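Local structure of NLP/P60 (Enterococcus faecium, 6B8C) at residues A90-W98 with V107-Y116. The protein is a secreted peptidoglycan hydrolase, SagA, whose NlpC/P60 domain probably acts as a cysteine endopeptidase that cuts the peptides of peptidoglycan and so yields muropeptides. Sequence-based numbering, arbitrary orientation.
Sequences AKAGDLLFW and VAIALGGGQY
W98 turns the edge of its six-membered ring toward the face of Y116, a T-shaped pair with centroids 5.3 Å apart and planes at 84°. W98 CH2 sits over the centre of the tyrosine ring. L96 CD1 packs against Y116 CB at 3.7 Å, and L96 CG rests on the methyl of A110. A108 CB, 3.9 Å from W98 CZ3, completes this closely packed face. L95, F97, V107 and I109 line the other face. With chi1 at 70°, V107 CG1 takes the place between backbone N and carbonyl carbon, and CG2, opposite the N, lies over one face of the F97 ring, 3.7 Å from the centroid.

The strands form an antiparallel hairpin. L96 and A108 are a hydrogen-bonded pair: L96 N to A108 O and A108 N to L96 O are both 2.9 Å. Beyond it, A110 N donates to D94 O at 2.7 Å, and G93 N to A110 O. The type II turn K91-D94 presents G93 for that bond. D94 OD1 steadies the turn by accepting K91 N.

Packing is looser at the turn end. K91 is exposed, its side chain no nearer than 6.3 Å to 107-116, and A92 CB makes a single contact, on L111 O.

Y116 OH bonds to F134 O. Helix 55-67 packs on L95, V107 and I109, and helix 28-36 on I109, A92 and L111. Strand 95-98 lies between strands 138-141 and 106-112, in the central sheet of the papain-like NlpC/P60 fold.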
ATOM      1  N   ALA A  90       7.274 -10.028   5.361  1.00101.73           N
ATOM      2  CA  ALA A  90       6.297  -8.950   5.444  1.00 96.33           C
ATOM      3  C   ALA A  90       5.134  -9.390   6.326  1.00 93.83           C
ATOM      4  O   ALA A  90       4.465 -10.385   6.031  1.00 92.76           O
ATOM      5  CB  ALA A  90       5.799  -8.559   4.053  1.00 92.77           C
ATOM      6  N   LYS A  91       4.904  -8.655   7.407  1.00 93.09           N
ATOM      7  CA  LYS A  91       3.766  -8.886   8.281  1.00 91.52           C
ATOM      8  C   LYS A  91       2.617  -7.958   7.891  1.00 86.90           C
ATOM      9  O   LYS A  91       2.765  -7.053   7.066  1.00 83.84           O
ATOM     10  CB  LYS A  91       4.172  -8.688   9.745  1.00 94.95           C
ATOM     11  CG  LYS A  91       5.392  -9.520  10.154  1.00 99.67           C
ATOM     12  CD  LYS A  91       5.881  -9.194  11.565  1.00104.96           C
ATOM     13  CE  LYS A  91       4.956  -9.753  12.638  1.00106.62           C
ATOM     14  NZ  LYS A  91       5.516  -9.580  14.012  1.00110.91           N
ATOM     15  N   ALA A  92       1.454  -8.207   8.488  1.00 83.46           N
ATOM     16  CA  ALA A  92       0.278  -7.396   8.201  1.00 80.46           C
ATOM     17  C   ALA A  92       0.543  -5.934   8.539  1.00 79.46           C
ATOM     18  O   ALA A  92       0.954  -5.604   9.654  1.00 81.85           O
ATOM     19  CB  ALA A  92      -0.922  -7.914   8.992  1.00 81.24           C
ATOM     20  N   GLY A  93       0.315  -5.056   7.563  1.00 79.65           N
ATOM     21  CA  GLY A  93       0.545  -3.636   7.709  1.00 78.73           C
ATOM     22  C   GLY A  93       1.760  -3.115   6.969  1.00 79.37           C
ATOM     23  O   GLY A  93       1.803  -1.920   6.647  1.00 77.56           O
ATOM     24  N   ASP A  94       2.745  -3.966   6.690  1.00 77.79           N
ATOM     25  CA  ASP A  94       3.934  -3.519   5.981  1.00 80.63           C
ATOM     26  C   ASP A  94       3.578  -3.072   4.566  1.00 76.17           C
ATOM     27  O   ASP A  94       2.509  -3.383   4.036  1.00 74.31           O
ATOM     28  CB  ASP A  94       4.988  -4.627   5.925  1.00 87.18           C
ATOM     29  CG  ASP A  94       5.570  -4.950   7.287  1.00 95.49           C
ATOM     30  OD1 ASP A  94       5.902  -6.130   7.532  1.00 99.65           O
ATOM     31  OD2 ASP A  94       5.682  -4.023   8.119  1.00 98.59           O
ATOM     32  N   LEU A  95       4.493  -2.333   3.950  1.00 81.29           N
ATOM     33  CA  LEU A  95       4.295  -1.857   2.589  1.00 76.81           C
ATOM     34  C   LEU A  95       4.994  -2.798   1.615  1.00 76.57           C
ATOM     35  O   LEU A  95       6.044  -3.356   1.930  1.00 78.76           O
ATOM     36  CB  LEU A  95       4.821  -0.429   2.428  1.00 76.39           C
ATOM     37  CG  LEU A  95       4.011   0.678   3.115  1.00 74.44           C
ATOM     38  CD1 LEU A  95       4.739   2.013   3.065  1.00 75.80           C
ATOM     39  CD2 LEU A  95       2.640   0.802   2.475  1.00 70.84           C
ATOM     40  N   LEU A  96       4.397  -2.990   0.442  1.00 75.14           N
ATOM     41  CA  LEU A  96       4.947  -3.848  -0.601  1.00 74.84           C
ATOM     42  C   LEU A  96       5.156  -3.013  -1.855  1.00 72.93           C
ATOM     43  O   LEU A  96       4.266  -2.253  -2.246  1.00 70.71           O
ATOM     44  CB  LEU A  96       4.017  -5.024  -0.903  1.00 73.76           C
ATOM     45  CG  LEU A  96       3.567  -5.867   0.287  1.00 75.91           C
ATOM     46  CD1 LEU A  96       2.492  -6.846  -0.140  1.00 73.90           C
ATOM     47  CD2 LEU A  96       4.746  -6.602   0.900  1.00 81.86           C
ATOM     48  N   PHE A  97       6.317  -3.170  -2.490  1.00 76.04           N
ATOM     49  CA  PHE A  97       6.738  -2.294  -3.575  1.00 76.07           C
ATOM     50  C   PHE A  97       7.094  -3.105  -4.810  1.00 77.13           C
ATOM     51  O   PHE A  97       7.831  -4.097  -4.723  1.00 79.07           O
ATOM     52  CB  PHE A  97       7.933  -1.430  -3.151  1.00 77.82           C
ATOM     53  CG  PHE A  97       7.582  -0.371  -2.151  1.00 75.67           C
ATOM     54  CD1 PHE A  97       7.641  -0.633  -0.792  1.00 75.71           C
ATOM     55  CD2 PHE A  97       7.175   0.886  -2.570  1.00 73.52           C
ATOM     56  CE1 PHE A  97       7.310   0.341   0.131  1.00 74.74           C
ATOM     57  CE2 PHE A  97       6.844   1.863  -1.654  1.00 72.61           C
ATOM     58  CZ  PHE A  97       6.911   1.590  -0.300  1.00 73.41           C
ATOM     59  N   TRP A  98       6.553  -2.676  -5.950  1.00 75.10           N
ATOM     60  CA  TRP A  98       6.921  -3.191  -7.259  1.00 76.62           C
ATOM     61  C   TRP A  98       7.953  -2.272  -7.891  1.00 79.20           C
ATOM     62  O   TRP A  98       7.828  -1.046  -7.825  1.00 78.77           O
ATOM     63  CB  TRP A  98       5.703  -3.274  -8.180  1.00 73.62           C
ATOM     64  CG  TRP A  98       4.769  -4.409  -7.928  1.00 72.17           C
ATOM     65  CD1 TRP A  98       4.551  -5.477  -8.743  1.00 72.70           C
ATOM     66  CD2 TRP A  98       3.899  -4.578  -6.801  1.00 70.70           C
ATOM     67  NE1 TRP A  98       3.605  -6.308  -8.194  1.00 71.57           N
ATOM     68  CE2 TRP A  98       3.188  -5.778  -7.002  1.00 70.23           C
ATOM     69  CE3 TRP A  98       3.656  -3.836  -5.644  1.00 69.96           C
ATOM     70  CZ2 TRP A  98       2.253  -6.255  -6.085  1.00 68.69           C
ATOM     71  CZ3 TRP A  98       2.726  -4.310  -4.735  1.00 69.37           C
ATOM     72  CH2 TRP A  98       2.038  -5.508  -4.961  1.00 68.39           C
ATOM     73  N   VAL A 107       2.660   0.221  -5.148  1.00 66.51           N
ATOM     74  CA  VAL A 107       2.743  -0.049  -3.720  1.00 66.50           C
ATOM     75  C   VAL A 107       1.407  -0.612  -3.253  1.00 64.07           C
ATOM     76  O   VAL A 107       0.353  -0.324  -3.826  1.00 62.56           O
ATOM     77  CB  VAL A 107       3.119   1.225  -2.925  1.00 60.93           C
ATOM     78  CG1 VAL A 107       1.970   2.219  -2.938  1.00 60.44           C
ATOM     79  CG2 VAL A 107       3.522   0.879  -1.502  1.00 62.51           C
ATOM     80  N   ALA A 108       1.464  -1.439  -2.216  1.00 63.64           N
ATOM     81  CA  ALA A 108       0.264  -1.984  -1.593  1.00 62.67           C
ATOM     82  C   ALA A 108       0.533  -2.179  -0.107  1.00 64.18           C
ATOM     83  O   ALA A 108       1.670  -2.078   0.354  1.00 65.71           O
ATOM     84  CB  ALA A 108      -0.170  -3.299  -2.249  1.00 62.41           C
ATOM     85  N   ILE A 109      -0.531  -2.453   0.647  1.00 63.46           N
ATOM     86  CA  ILE A 109      -0.427  -2.740   2.074  1.00 66.02           C
ATOM     87  C   ILE A 109      -0.492  -4.247   2.275  1.00 67.15           C
ATOM     88  O   ILE A 109      -1.447  -4.901   1.836  1.00 64.76           O
ATOM     89  CB  ILE A 109      -1.528  -2.027   2.877  1.00 65.67           C
ATOM     90  CG1 ILE A 109      -1.278  -0.516   2.906  1.00 65.57           C
ATOM     91  CG2 ILE A 109      -1.587  -2.574   4.298  1.00 67.52           C
ATOM     92  CD1 ILE A 109      -2.436   0.283   3.448  1.00 64.11           C
ATOM     93  N   ALA A 110       0.520  -4.795   2.940  1.00 69.74           N
ATOM     94  CA  ALA A 110       0.572  -6.229   3.172  1.00 71.78           C
ATOM     95  C   ALA A 110      -0.518  -6.661   4.142  1.00 73.06           C
ATOM     96  O   ALA A 110      -0.773  -6.003   5.155  1.00 73.49           O
ATOM     97  CB  ALA A 110       1.943  -6.631   3.717  1.00 74.37           C
ATOM     98  N   LEU A 111      -1.168  -7.777   3.819  1.00 70.13           N
ATOM     99  CA  LEU A 111      -2.133  -8.404   4.708  1.00 72.23           C
ATOM    100  C   LEU A 111      -1.579  -9.636   5.410  1.00 76.58           C
ATOM    101  O   LEU A 111      -2.270 -10.206   6.260  1.00 77.95           O
ATOM    102  CB  LEU A 111      -3.393  -8.799   3.932  1.00 70.86           C
ATOM    103  CG  LEU A 111      -4.173  -7.668   3.268  1.00 68.30           C
ATOM    104  CD1 LEU A 111      -5.383  -8.238   2.562  1.00 66.89           C
ATOM    105  CD2 LEU A 111      -4.588  -6.624   4.289  1.00 68.07           C
ATOM    106  N   GLY A 112      -0.363 -10.059   5.074  1.00 75.06           N
ATOM    107  CA  GLY A 112       0.162 -11.309   5.581  1.00 78.67           C
ATOM    108  C   GLY A 112      -0.341 -12.483   4.767  1.00 80.25           C
ATOM    109  O   GLY A 112      -1.457 -12.447   4.240  1.00 80.05           O
ATOM    110  N   GLY A 113       0.477 -13.521   4.640  1.00 81.86           N
ATOM    111  CA  GLY A 113       0.067 -14.699   3.896  1.00 82.10           C
ATOM    112  C   GLY A 113      -0.059 -14.481   2.404  1.00 80.05           C
ATOM    113  O   GLY A 113      -0.987 -15.014   1.782  1.00 80.01           O
ATOM    114  N   GLY A 114       0.847 -13.703   1.812  1.00 80.85           N
ATOM    115  CA  GLY A 114       0.835 -13.492   0.377  1.00 78.23           C
ATOM    116  C   GLY A 114      -0.303 -12.648  -0.145  1.00 73.60           C
ATOM    117  O   GLY A 114      -0.562 -12.661  -1.353  1.00 72.08           O
ATOM    118  N   GLN A 115      -0.987 -11.914   0.725  1.00 74.49           N
ATOM    119  CA  GLN A 115      -2.136 -11.107   0.351  1.00 70.27           C
ATOM    120  C   GLN A 115      -1.843  -9.638   0.608  1.00 67.47           C
ATOM    121  O   GLN A 115      -1.075  -9.286   1.508  1.00 69.16           O
ATOM    122  CB  GLN A 115      -3.382 -11.530   1.133  1.00 70.64           C
ATOM    123  CG  GLN A 115      -3.747 -12.986   0.944  1.00 72.68           C
ATOM    124  CD  GLN A 115      -4.589 -13.523   2.078  1.00 74.57           C
ATOM    125  OE1 GLN A 115      -4.253 -14.540   2.682  1.00 78.40           O
ATOM    126  NE2 GLN A 115      -5.691 -12.844   2.374  1.00 72.62           N
ATOM    127  N   TYR A 116      -2.463  -8.781  -0.192  1.00 66.53           N
ATOM    128  CA  TYR A 116      -2.328  -7.347  -0.008  1.00 64.30           C
ATOM    129  C   TYR A 116      -3.624  -6.676  -0.426  1.00 60.01           C
ATOM    130  O   TYR A 116      -4.543  -7.312  -0.944  1.00 58.34           O
ATOM    131  CB  TYR A 116      -1.136  -6.786  -0.789  1.00 65.94           C
ATOM    132  CG  TYR A 116      -1.033  -7.271  -2.213  1.00 66.44           C
ATOM    133  CD1 TYR A 116      -1.792  -6.693  -3.223  1.00 64.34           C
ATOM    134  CD2 TYR A 116      -0.155  -8.295  -2.553  1.00 68.53           C
ATOM    135  CE1 TYR A 116      -1.689  -7.130  -4.530  1.00 64.23           C
ATOM    136  CE2 TYR A 116      -0.045  -8.737  -3.852  1.00 68.68           C
ATOM    137  CZ  TYR A 116      -0.813  -8.153  -4.837  1.00 66.68           C
ATOM    138  OH  TYR A 116      -0.703  -8.599  -6.134  1.00 66.92           O
TER